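PDB 6T7J: carbon monoxide dehydrogenase from Thermococcus sp. AM4, which catalyses the oxidation of carbon monoxide to carbon dioxide, probably at its metal cluster C with electrons passed through iron-sulfur clusters to a ferredoxin-type acceptor. Local coordinates for residues D211-L216 and A589-E594; K443-I448 and D473-G478; Y566-G571 and G602-E607; F573-V578 and E615-V620. One frame throughout, in Å; residues are numbered along the deposited sequence.

Contact 1 of 4, residues D211-L216 and A589-E594; sequences DPVSLL and AKILTE
I591 CG1 lies anti to the carbonyl carbon (chi1 -64°), which leaves CG2 anti to the backbone N, and CD1 is carried outward by an extended second torsion (chi2 171°), so the two ends of this isoleucine meet different residues of helix 212-216. CD1 reaches between P212 and V213, 4.0 Å from V213 CG2 and 4.2 Å from P212 CB, and the V213 and I591 side chains cross at about a right angle. The other branch, CG2, lies 3.9 Å from L216 CD1. That same leucine methyl also meets L592, its CD1 being 4.1 Å from L592 CD2, so one turn further on L216 bridges two consecutive residues of the partner helix. No hydrogen bond crosses the interface, and the axes stay 11.1 Å apart at their closest, 47° from parallel; only side chains touch. D211 is the N-cap of its helix, OD1 taking V213 N through the anti lone pair at 2.8 Å, while A589 O accepts both T593 N and T593 OG1, from opposite faces of its carbonyl plane. P212 also packs on P369 of the second subunit, placing this helix start near the dimer interface. On the same helix L215 packs against helix 81-115, and the backbone of L592 is hydrogen-bonded to F604 of strand 604-606, so the contact links the helical region to the edge of a parallel sheet.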
loop_
_atom_site.group_PDB
_atom_site.type_symbol
_atom_site.label_atom_id
_atom_site.label_comp_id
_atom_site.label_asym_id
_atom_site.label_seq_id
_atom_site.Cartn_x
_atom_site.Cartn_y
_atom_site.Cartn_z
ATOM N N ASP A 211 12.771 12.235 -0.979
ATOM C CA ASP A 211 14.018 12.000 -1.699
ATOM C C ASP A 211 13.848 10.820 -2.651
ATOM O O ASP A 211 13.451 9.735 -2.217
ATOM C CB ASP A 211 15.157 11.724 -0.715
ATOM C CG ASP A 211 16.532 11.802 -1.362
ATOM O OD1 ASP A 211 16.755 11.143 -2.398
ATOM O OD2 ASP A 211 17.401 12.520 -0.827
ATOM N N PRO A 212 14.142 10.988 -3.942
ATOM C CA PRO A 212 13.993 9.858 -4.873
ATOM C C PRO A 212 14.915 8.697 -4.556
ATOM O O PRO A 212 14.533 7.535 -4.754
ATOM C CB PRO A 212 14.322 10.478 -6.240
ATOM C CG PRO A 212 14.275 11.963 -6.032
ATOM C CD PRO A 212 14.650 12.196 -4.610
ATOM N N VAL A 213 16.117 8.976 -4.050
ATOM C CA VAL A 213 17.081 7.912 -3.792
ATOM C C VAL A 213 16.579 6.991 -2.687
ATOM O O VAL A 213 16.563 5.767 -2.846
ATOM C CB VAL A 213 18.460 8.506 -3.451
ATOM C CG1 VAL A 213 19.343 7.457 -2.790
ATOM C CG2 VAL A 213 19.123 9.050 -4.708
ATOM N N SER A 214 16.166 7.562 -1.552
ATOM C CA SER A 214 15.695 6.732 -0.447
ATOM C C SER A 214 14.403 6.010 -0.812
ATOM O O SER A 214 14.220 4.836 -0.460
ATOM C CB SER A 214 15.507 7.580 0.812
ATOM O OG SER A 214 14.801 8.777 0.534
ATOM N N LEU A 215 13.499 6.692 -1.522
ATOM C CA LEU A 215 12.266 6.051 -1.971
ATOM C C LEU A 215 12.569 4.825 -2.825
ATOM O O LEU A 215 12.018 3.740 -2.599
ATOM C CB LEU A 215 11.412 7.051 -2.753
ATOM C CG LEU A 215 10.663 8.137 -1.978
ATOM C CD1 LEU A 215 10.219 9.248 -2.920
ATOM C CD2 LEU A 215 9.473 7.558 -1.240
ATOM N N LEU A 216 13.467 4.974 -3.803
ATOM C CA LEU A 216 13.753 3.862 -4.702
ATOM C C LEU A 216 14.590 2.782 -4.024
ATOM O O LEU A 216 14.477 1.605 -4.377
ATOM C CB LEU A 216 14.437 4.380 -5.966
ATOM C CG LEU A 216 13.548 5.310 -6.800
ATOM C CD1 LEU A 216 14.177 5.623 -8.150
ATOM C CD2 LEU A 216 12.154 4.715 -6.975
ATOM N N ALA A 589 14.778 8.702 -13.921
ATOM C CA ALA A 589 15.129 7.897 -15.087
ATOM C C ALA A 589 16.591 7.476 -15.046
ATOM O O ALA A 589 16.918 6.313 -15.317
ATOM C CB ALA A 589 14.831 8.668 -16.372
ATOM N N LYS A 590 17.490 8.399 -14.699
ATOM C CA LYS A 590 18.893 8.014 -14.668
ATOM C C LYS A 590 19.215 7.136 -13.461
ATOM O O LYS A 590 20.085 6.265 -13.557
ATOM C CB LYS A 590 19.797 9.243 -14.706
ATOM C CG LYS A 590 21.278 8.897 -14.795
ATOM C CD LYS A 590 22.096 9.780 -13.878
ATOM C CE LYS A 590 21.381 9.992 -12.559
ATOM N NZ LYS A 590 22.244 10.711 -11.577
ATOM N N ILE A 591 18.528 7.320 -12.330
ATOM C CA ILE A 591 18.694 6.362 -11.234
ATOM C C ILE A 591 18.327 4.963 -11.709
ATOM O O ILE A 591 19.062 3.994 -11.483
ATOM C CB ILE A 591 17.857 6.764 -10.007
ATOM C CG1 ILE A 591 18.327 8.093 -9.422
ATOM C CG2 ILE A 591 17.953 5.681 -8.937
ATOM C CD1 ILE A 591 17.404 8.628 -8.341
ATOM N N LEU A 592 17.190 4.846 -12.399
ATOM C CA LEU A 592 16.698 3.538 -12.819
ATOM C C LEU A 592 17.616 2.892 -13.849
ATOM O O LEU A 592 17.911 1.695 -13.756
ATOM C CB LEU A 592 15.281 3.668 -13.379
ATOM C CG LEU A 592 14.172 3.917 -12.358
ATOM C CD1 LEU A 592 12.809 3.891 -13.036
ATOM C CD2 LEU A 592 14.249 2.886 -11.247
ATOM N N THR A 593 18.074 3.659 -14.837
ATOM C CA THR A 593 18.802 3.100 -15.968
ATOM C C THR A 593 20.312 3.283 -15.865
ATOM O O THR A 593 21.031 2.930 -16.807
ATOM C CB THR A 593 18.301 3.721 -17.274
ATOM O OG1 THR A 593 18.463 5.144 -17.220
ATOM C CG2 THR A 593 16.831 3.389 -17.495
ATOM N N GLU A 594 20.816 3.807 -14.750
ATOM C CA GLU A 594 22.231 4.152 -14.688
ATOM C C GLU A 594 22.777 4.102 -13.265
ATOM O O GLU A 594 23.560 3.209 -12.931
ATOM C CB GLU A 594 22.445 5.544 -15.286
ATOM C CG GLU A 594 23.769 5.767 -15.975
ATOM C CD GLU A 594 23.840 7.141 -16.608
ATOM O OE1 GLU A 594 23.052 7.405 -17.540
ATOM O OE2 GLU A 594 24.671 7.961 -16.164
#

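Contact 2 of 4, residues K443-I448 and D473-G478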
loop_
_atom_site.group_PDB
_atom_site.type_symbol
_atom_site.label_atom_id
_atom_site.label_comp_id
_atom_site.label_asym_id
_atom_site.label_seq_id
_atom_site.Cartn_x
_atom_site.Cartn_y
_atom_site.Cartn_z
ATOM N N LYS A 443 26.080 -18.476 -25.358
ATOM C CA LYS A 443 26.573 -17.140 -25.034
ATOM C C LYS A 443 26.121 -16.709 -23.645
ATOM O O LYS A 443 26.905 -16.138 -22.878
ATOM C CB LYS A 443 26.103 -16.134 -26.085
ATOM C CG LYS A 443 27.179 -15.726 -27.078
ATOM C CD LYS A 443 27.842 -16.944 -27.700
ATOM C CE LYS A 443 29.044 -16.549 -28.538
ATOM N NZ LYS A 443 29.860 -17.731 -28.928
ATOM N N GLY A 444 24.867 -16.976 -23.310
ATOM C CA GLY A 444 24.354 -16.629 -22.004
ATOM C C GLY A 444 22.953 -17.163 -21.825
ATOM O O GLY A 444 22.457 -17.943 -22.639
ATOM N N ILE A 445 22.322 -16.735 -20.736
ATOM C CA ILE A 445 20.948 -17.104 -20.418
ATOM C C ILE A 445 20.150 -15.827 -20.216
ATOM O O ILE A 445 20.648 -14.861 -19.629
ATOM C CB ILE A 445 20.870 -17.998 -19.163
ATOM C CG1 ILE A 445 21.836 -19.177 -19.288
ATOM C CG2 ILE A 445 19.446 -18.489 -18.938
ATOM C CD1 ILE A 445 22.170 -19.827 -17.972
ATOM N N VAL A 446 18.919 -15.811 -20.713
ATOM C CA VAL A 446 18.039 -14.662 -20.540
ATOM C C VAL A 446 16.677 -15.147 -20.066
ATOM O O VAL A 446 16.079 -16.039 -20.678
ATOM C CB VAL A 446 17.902 -13.833 -21.830
ATOM C CG1 VAL A 446 16.821 -12.773 -21.661
ATOM C CG2 VAL A 446 19.228 -13.180 -22.174
ATOM N N GLY A 447 16.195 -14.560 -18.973
ATOM C CA GLY A 447 14.853 -14.817 -18.495
ATOM C C GLY A 447 13.858 -13.800 -19.016
ATOM O O GLY A 447 14.013 -12.596 -18.797
ATOM N N ILE A 448 12.836 -14.276 -19.717
ATOM C CA ILE A 448 11.779 -13.431 -20.252
ATOM C C ILE A 448 10.496 -13.716 -19.480
ATOM O O ILE A 448 10.088 -14.877 -19.323
ATOM C CB ILE A 448 11.593 -13.640 -21.764
ATOM C CG1 ILE A 448 12.954 -13.824 -22.441
ATOM C CG2 ILE A 448 10.892 -12.441 -22.365
ATOM C CD1 ILE A 448 12.873 -14.008 -23.943
ATOM N N ASP A 473 22.555 -17.975 -30.179
ATOM C CA ASP A 473 23.068 -18.945 -29.208
ATOM C C ASP A 473 22.958 -18.419 -27.776
ATOM O O ASP A 473 23.925 -18.422 -27.011
ATOM C CB ASP A 473 24.509 -19.345 -29.538
ATOM C CG ASP A 473 24.584 -20.544 -30.462
ATOM O OD1 ASP A 473 23.604 -21.317 -30.515
ATOM O OD2 ASP A 473 25.623 -20.713 -31.135
ATOM N N VAL A 474 21.760 -17.967 -27.412
ATOM C CA VAL A 474 21.460 -17.514 -26.058
ATOM C C VAL A 474 20.305 -18.353 -25.529
ATOM O O VAL A 474 19.199 -18.316 -26.084
ATOM C CB VAL A 474 21.114 -16.018 -26.012
ATOM C CG1 VAL A 474 20.905 -15.567 -24.575
ATOM C CG2 VAL A 474 22.205 -15.196 -26.681
ATOM N N LEU A 475 20.562 -19.109 -24.462
ATOM C CA LEU A 475 19.529 -19.932 -23.848
ATOM C C LEU A 475 18.455 -19.047 -23.230
ATOM O O LEU A 475 18.741 -18.216 -22.354
ATOM C CB LEU A 475 20.144 -20.856 -22.799
ATOM C CG LEU A 475 19.184 -21.719 -21.977
ATOM C CD1 LEU A 475 18.340 -22.616 -22.875
ATOM C CD2 LEU A 475 19.958 -22.547 -20.963
ATOM N N VAL A 476 17.223 -19.232 -23.686
ATOM C CA VAL A 476 16.068 -18.454 -23.265
ATOM C C VAL A 476 15.285 -19.276 -22.255
ATOM O O VAL A 476 14.844 -20.392 -22.564
ATOM C CB VAL A 476 15.192 -18.079 -24.472
ATOM C CG1 VAL A 476 13.926 -17.397 -24.039
ATOM C CG2 VAL A 476 15.957 -17.184 -25.415
ATOM N N VAL A 477 15.112 -18.754 -21.044
ATOM C CA VAL A 477 14.164 -19.308 -20.091
ATOM C C VAL A 477 13.151 -18.217 -19.790
ATOM O O VAL A 477 13.368 -17.046 -20.104
ATOM C CB VAL A 477 14.833 -19.810 -18.794
ATOM C CG1 VAL A 477 16.031 -20.687 -19.116
ATOM C CG2 VAL A 477 15.238 -18.639 -17.918
ATOM N N GLY A 478 12.028 -18.596 -19.197
ATOM C CA GLY A 478 11.059 -17.562 -18.869
ATOM C C GLY A 478 9.809 -18.103 -18.215
ATOM O O GLY A 478 9.572 -19.315 -18.159
#
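I448 against V476 and V446 against V474 form the tight part of this contact, where strand 444-448 runs parallel to strand 474-478. On the face bearing these four residues, I448 CD1 sits 3.6 Å from V476 CG1 and V446 CG2 lies 3.8 Å from V474 CG1; helices 460-471 and 610-627 cover this side. V446 N donates to L475 O, V446 O accepts V477 N, and I448 N donates to V477 O at 2.8 Å. CG1 of V474 is anti to its backbone N (chi1 -176°), which sets it beside both V446 CG2 and the carbonyl of G444, 3.4 Å from G444 O. The opposite face meets less closely: I445 CG2 is 4.1 Å from V477 CG1, and I445 CG1 is 4.2 Å from L475 CD2. I445 and K443 are the partly exposed residues here. K443 N donates to D473 O at 2.7 Å, but the lysine chain leads away and NZ bonds G440 O and L632 O instead. D473, with positive phi, ends helix 460-471 in a Schellman motif. Strand, helix and strand form a beta-alpha-beta unit within a six-stranded parallel sheet, 474-478 lying between 444-448 and the edge strand 516-518, as in Rossmann-like domains.

Contact 3 of 4, residues Y566-G571 and G602-E607; sequences YFVASG and GKFYVE
The F604 ring receives V568 squarely on one face: CG2 stands 3.4 Å above the plane, over the ring centre and 7° off the normal. All six ring carbons are at similar range from this methyl, from 3.6 Å between V568 CG2 and F604 CZ to 3.9 Å between V568 CG2 and F604 CG, which marks a centred CH-pi contact. The F604 side chain also packs on T574 and L576 of the neighbouring strand 574-576. V568 has CG1 anti to its backbone N (chi1 169°), and this branch turns to the backbone instead, 3.7 Å from K603 N and equally near the carbonyl carbon of G602. Beside it G571 CA lies 3.8 Å from G602 N, in the loop leading into strand 604-606. G571, at positive phi, closes the helix in a Schellman motif; a CB on G602 would point toward the helix and fall against V568 O, so the bare backbone lets the chain pass this close. K603, its CB directed away from the helix, pairs through NZ with E597 in a salt bridge. No hydrogen bond crosses between the segments, so helix 558-569 and strand 604-606 meet here by dispersion and CH-pi contact.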
loop_
_atom_site.group_PDB
_atom_site.type_symbol
_atom_site.label_atom_id
_atom_site.label_comp_id
_atom_site.label_asym_id
_atom_site.label_seq_id
_atom_site.Cartn_x
_atom_site.Cartn_y
_atom_site.Cartn_z
ATOM N N TYR A 566 13.171 -6.437 -8.449
ATOM C CA TYR A 566 13.995 -7.384 -7.704
ATOM C C TYR A 566 14.934 -8.166 -8.608
ATOM O O TYR A 566 15.944 -8.689 -8.124
ATOM C CB TYR A 566 13.137 -8.317 -6.831
ATOM C CG TYR A 566 12.359 -9.465 -7.465
ATOM C CD1 TYR A 566 12.998 -10.499 -8.143
ATOM C CD2 TYR A 566 10.984 -9.552 -7.303
ATOM C CE1 TYR A 566 12.282 -11.550 -8.686
ATOM C CE2 TYR A 566 10.260 -10.601 -7.840
ATOM C CZ TYR A 566 10.913 -11.595 -8.529
ATOM O OH TYR A 566 10.195 -12.640 -9.061
ATOM N N PHE A 567 14.653 -8.233 -9.910
ATOM C CA PHE A 567 15.673 -8.700 -10.840
ATOM C C PHE A 567 16.855 -7.743 -10.845
ATOM O O PHE A 567 17.998 -8.150 -10.605
ATOM C CB PHE A 567 15.084 -8.858 -12.242
ATOM C CG PHE A 567 14.450 -10.201 -12.482
ATOM C CD1 PHE A 567 14.780 -11.285 -11.686
ATOM C CD2 PHE A 567 13.525 -10.376 -13.495
ATOM C CE1 PHE A 567 14.201 -12.520 -11.898
ATOM C CE2 PHE A 567 12.941 -11.612 -13.713
ATOM C CZ PHE A 567 13.280 -12.685 -12.913
ATOM N N VAL A 568 16.591 -6.453 -11.072
ATOM C CA VAL A 568 17.654 -5.450 -11.008
ATOM C C VAL A 568 18.430 -5.582 -9.703
ATOM O O VAL A 568 19.660 -5.708 -9.699
ATOM C CB VAL A 568 17.072 -4.034 -11.177
ATOM C CG1 VAL A 568 18.124 -2.988 -10.846
ATOM C CG2 VAL A 568 16.551 -3.836 -12.595
ATOM N N ALA A 569 17.712 -5.600 -8.576
ATOM C CA ALA A 569 18.353 -5.667 -7.266
ATOM C C ALA A 569 19.139 -6.956 -7.078
ATOM O O ALA A 569 20.106 -6.984 -6.309
ATOM C CB ALA A 569 17.303 -5.523 -6.164
ATOM N N SER A 570 18.736 -8.033 -7.752
ATOM C CA SER A 570 19.511 -9.267 -7.743
ATOM C C SER A 570 20.738 -9.191 -8.640
ATOM O O SER A 570 21.521 -10.145 -8.673
ATOM C CB SER A 570 18.631 -10.444 -8.165
ATOM O OG SER A 570 17.446 -10.491 -7.392
ATOM N N GLY A 571 20.917 -8.094 -9.369
ATOM C CA GLY A 571 22.117 -7.867 -10.142
ATOM C C GLY A 571 22.033 -8.169 -11.621
ATOM O O GLY A 571 23.073 -8.160 -12.289
ATOM N N GLY A 602 22.918 -4.233 -11.030
ATOM C CA GLY A 602 22.041 -4.331 -12.179
ATOM C C GLY A 602 21.432 -2.977 -12.490
ATOM O O GLY A 602 21.697 -1.987 -11.807
ATOM N N LYS A 603 20.604 -2.955 -13.532
ATOM C CA LYS A 603 19.966 -1.708 -13.938
ATOM C C LYS A 603 18.841 -2.006 -14.920
ATOM O O LYS A 603 18.744 -3.102 -15.479
ATOM C CB LYS A 603 20.973 -0.731 -14.556
ATOM C CG LYS A 603 21.561 -1.171 -15.888
ATOM C CD LYS A 603 22.610 -0.175 -16.355
ATOM C CE LYS A 603 23.338 -0.656 -17.595
ATOM N NZ LYS A 603 24.486 0.237 -17.933
ATOM N N PHE A 604 17.994 -1.003 -15.122
ATOM C CA PHE A 604 16.910 -1.066 -16.087
ATOM C C PHE A 604 17.361 -0.530 -17.444
ATOM O O PHE A 604 18.310 0.253 -17.552
ATOM C CB PHE A 604 15.701 -0.271 -15.592
ATOM C CG PHE A 604 14.858 -1.008 -14.594
ATOM C CD1 PHE A 604 14.109 -2.106 -14.976
ATOM C CD2 PHE A 604 14.814 -0.600 -13.270
ATOM C CE1 PHE A 604 13.332 -2.785 -14.056
ATOM C CE2 PHE A 604 14.038 -1.275 -12.347
ATOM C CZ PHE A 604 13.297 -2.369 -12.740
ATOM N N TYR A 605 16.658 -0.963 -18.486
ATOM C CA TYR A 605 16.921 -0.493 -19.842
ATOM C C TYR A 605 15.619 -0.559 -20.623
ATOM O O TYR A 605 15.077 -1.648 -20.834
ATOM C CB TYR A 605 18.005 -1.334 -20.515
ATOM C CG TYR A 605 17.962 -1.316 -22.026
ATOM C CD1 TYR A 605 18.251 -0.156 -22.736
ATOM C CD2 TYR A 605 17.636 -2.460 -22.743
ATOM C CE1 TYR A 605 18.212 -0.137 -24.116
ATOM C CE2 TYR A 605 17.596 -2.449 -24.122
ATOM C CZ TYR A 605 17.887 -1.288 -24.805
ATOM O OH TYR A 605 17.849 -1.276 -26.181
ATOM N N VAL A 606 15.119 0.599 -21.043
ATOM C CA VAL A 606 13.826 0.709 -21.706
ATOM C C VAL A 606 14.037 0.689 -23.214
ATOM O O VAL A 606 14.808 1.494 -23.752
ATOM C CB VAL A 606 13.086 1.986 -21.272
ATOM C CG1 VAL A 606 11.663 1.981 -21.809
ATOM C CG2 VAL A 606 13.095 2.113 -19.755
ATOM N N GLU A 607 13.347 -0.228 -23.895
ATOM C CA GLU A 607 13.376 -0.307 -25.351
ATOM C C GLU A 607 12.155 -1.059 -25.866
ATOM O O GLU A 607 12.111 -2.295 -25.799
ATOM C CB GLU A 607 14.652 -0.988 -25.841
ATOM C CG GLU A 607 14.753 -1.053 -27.354
ATOM C CD GLU A 607 14.313 0.240 -28.016
ATOM O OE1 GLU A 607 15.059 1.239 -27.925
ATOM O OE2 GLU A 607 13.220 0.260 -28.621
#

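Contact 4 of 4, residues F573-V578 and E615-V620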
loop_
_atom_site.group_PDB
_atom_site.type_symbol
_atom_site.label_atom_id
_atom_site.label_comp_id
_atom_site.label_asym_id
_atom_site.label_seq_id
_atom_site.Cartn_x
_atom_site.Cartn_y
_atom_site.Cartn_z
ATOM N N PHE A 573 20.922 -7.252 -15.451
ATOM C CA PHE A 573 20.480 -6.263 -16.425
ATOM C C PHE A 573 19.084 -6.622 -16.924
ATOM O O PHE A 573 18.872 -7.711 -17.466
ATOM C CB PHE A 573 21.491 -6.230 -17.572
ATOM C CG PHE A 573 21.153 -5.274 -18.675
ATOM C CD1 PHE A 573 21.401 -3.919 -18.539
ATOM C CD2 PHE A 573 20.624 -5.739 -19.870
ATOM C CE1 PHE A 573 21.104 -3.041 -19.565
ATOM C CE2 PHE A 573 20.324 -4.867 -20.896
ATOM C CZ PHE A 573 20.568 -3.519 -20.745
ATOM N N THR A 574 18.129 -5.711 -16.738
ATOM C CA THR A 574 16.714 -6.007 -16.931
ATOM C C THR A 574 16.112 -5.042 -17.946
ATOM O O THR A 574 16.069 -3.831 -17.707
ATOM C CB THR A 574 15.958 -5.925 -15.602
ATOM O OG1 THR A 574 16.491 -6.896 -14.690
ATOM C CG2 THR A 574 14.470 -6.188 -15.805
ATOM N N HIS A 575 15.630 -5.588 -19.060
ATOM C CA HIS A 575 15.036 -4.805 -20.134
ATOM C C HIS A 575 13.526 -4.711 -19.962
ATOM O O HIS A 575 12.871 -5.673 -19.548
ATOM C CB HIS A 575 15.357 -5.428 -21.494
ATOM C CG HIS A 575 14.320 -5.160 -22.542
ATOM N ND1 HIS A 575 13.413 -6.112 -22.955
ATOM C CD2 HIS A 575 14.045 -4.044 -23.258
ATOM C CE1 HIS A 575 12.627 -5.595 -23.884
ATOM N NE2 HIS A 575 12.988 -4.341 -24.083
ATOM N N LEU A 576 12.980 -3.541 -20.285
ATOM C CA LEU A 576 11.543 -3.308 -20.297
ATOM C C LEU A 576 11.109 -2.979 -21.718
ATOM O O LEU A 576 11.721 -2.130 -22.376
ATOM C CB LEU A 576 11.156 -2.168 -19.352
ATOM C CG LEU A 576 11.645 -2.255 -17.907
ATOM C CD1 LEU A 576 11.049 -1.124 -17.089
ATOM C CD2 LEU A 576 11.295 -3.606 -17.302
ATOM N N GLY A 577 10.061 -3.647 -22.185
ATOM C CA GLY A 577 9.541 -3.398 -23.514
ATOM C C GLY A 577 8.367 -2.443 -23.506
ATOM O O GLY A 577 7.887 -2.021 -24.562
ATOM N N VAL A 578 7.887 -2.109 -22.312
ATOM C CA VAL A 578 6.874 -1.079 -22.114
ATOM C C VAL A 578 7.490 -0.004 -21.229
ATOM O O VAL A 578 8.132 -0.319 -20.220
ATOM C CB VAL A 578 5.588 -1.651 -21.487
ATOM C CG1 VAL A 578 4.629 -0.535 -21.104
ATOM C CG2 VAL A 578 4.917 -2.624 -22.447
ATOM N N GLU A 615 19.491 -6.889 -29.509
ATOM C CA GLU A 615 20.874 -6.497 -29.767
ATOM C C GLU A 615 21.533 -5.939 -28.511
ATOM O O GLU A 615 22.696 -6.251 -28.219
ATOM C CB GLU A 615 20.927 -5.482 -30.907
ATOM C CG GLU A 615 20.832 -6.116 -32.285
ATOM C CD GLU A 615 20.123 -5.230 -33.287
ATOM O OE1 GLU A 615 20.406 -4.012 -33.311
ATOM O OE2 GLU A 615 19.286 -5.752 -34.053
ATOM N N THR A 616 20.802 -5.125 -27.743
ATOM C CA THR A 616 21.372 -4.568 -26.516
ATOM C C THR A 616 21.642 -5.657 -25.484
ATOM O O THR A 616 22.697 -5.662 -24.836
ATOM C CB THR A 616 20.448 -3.504 -25.927
ATOM O OG1 THR A 616 20.123 -2.535 -26.931
ATOM C CG2 THR A 616 21.127 -2.804 -24.757
ATOM N N ILE A 617 20.695 -6.584 -25.309
ATOM C CA ILE A 617 20.875 -7.674 -24.354
ATOM C C ILE A 617 22.060 -8.540 -24.760
ATOM O O ILE A 617 22.882 -8.931 -23.920
ATOM C CB ILE A 617 19.575 -8.493 -24.241
ATOM C CG1 ILE A 617 18.549 -7.753 -23.378
ATOM C CG2 ILE A 617 19.853 -9.887 -23.696
ATOM C CD1 ILE A 617 17.111 -8.102 -23.698
ATOM N N TYR A 618 22.178 -8.836 -26.056
ATOM C CA TYR A 618 23.301 -9.636 -26.530
ATOM C C TYR A 618 24.625 -8.915 -26.317
ATOM O O TYR A 618 25.630 -9.540 -25.963
ATOM C CB TYR A 618 23.109 -9.982 -28.004
ATOM C CG TYR A 618 24.168 -10.911 -28.539
ATOM C CD1 TYR A 618 24.251 -12.225 -28.097
ATOM C CD2 TYR A 618 25.090 -10.473 -29.480
ATOM C CE1 TYR A 618 25.218 -13.080 -28.581
ATOM C CE2 TYR A 618 26.061 -11.322 -29.971
ATOM C CZ TYR A 618 26.123 -12.623 -29.518
ATOM O OH TYR A 618 27.089 -13.472 -30.003
ATOM N N ASN A 619 24.647 -7.595 -26.523
ATOM C CA ASN A 619 25.879 -6.845 -26.306
ATOM C C ASN A 619 26.258 -6.819 -24.830
ATOM O O ASN A 619 27.441 -6.912 -24.486
ATOM C CB ASN A 619 25.733 -5.425 -26.852
ATOM C CG ASN A 619 25.935 -5.359 -28.354
ATOM O OD1 ASN A 619 26.566 -6.237 -28.945
ATOM N ND2 ASN A 619 25.396 -4.319 -28.980
ATOM N N VAL A 620 25.267 -6.701 -23.944
ATOM C CA VAL A 620 25.546 -6.754 -22.511
ATOM C C VAL A 620 26.087 -8.128 -22.127
ATOM O O VAL A 620 27.013 -8.247 -21.310
ATOM C CB VAL A 620 24.281 -6.386 -21.710
ATOM C CG1 VAL A 620 24.322 -6.985 -20.310
ATOM C CG2 VAL A 620 24.120 -4.874 -21.639
#
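Helix 610-627 packs across strand 574-576, an inner strand of a parallel sheet, and F573, just ahead of that strand, supplies most of the strand segment's share of the contact, chiefly against V620. Its CG is anti to the backbone N (chi1 179°), and the ring is met by V620 CG2 on one face in a CH-pi contact, 3.8 Å from the centroid and 9° off the normal. V620 CG1 lies further back toward the stem, 3.9 Å from F573 CD2. I617 comes at the rim, near the ring plane, with CG1 4.2 Å from F573 CE2, while T616 CG2 only touches F573 CZ, at 4.1 Å. The three residues belong to one helical turn. In the sheet the strand lies between 548-552 and 604-606, and the helix follows 604-606, the last strand in the chain, and runs back over the sheet. Two residues along from F573, H575 turns the same way, and its CB meets I617 CD1 at 3.9 Å. The H575 imidazole is fixed elsewhere, ND1 on S551 OG and NE2 on E607 O. Likewise T616 OG1 is hydrogen-bonded to Y605 OH and to K612 O.

In the fold
From the N terminus, residues 211-216 open contact 1, whose loop of 372 residues closes only at 589-594. Contact 2 opens and closes within it, a beta-alpha-beta crossover through helix 460-471 in the C-terminal parallel sheet. Contact 3 then opens at 566-571 and contact 4 at 573-578, both before contact 1 closes; they close at 602-607 and 615-620, so contacts 1, 3 and 4 all cross one another. Contacts 3 and 4 touch on neighbouring strands of the sheet, 604-606 at its edge and 574-576 beside it. V446 with I617 joins contact 2 to contact 4, and contact 1 touches contact 3 where helix 586-595 meets strand 604-606, from the helical region to the sheet.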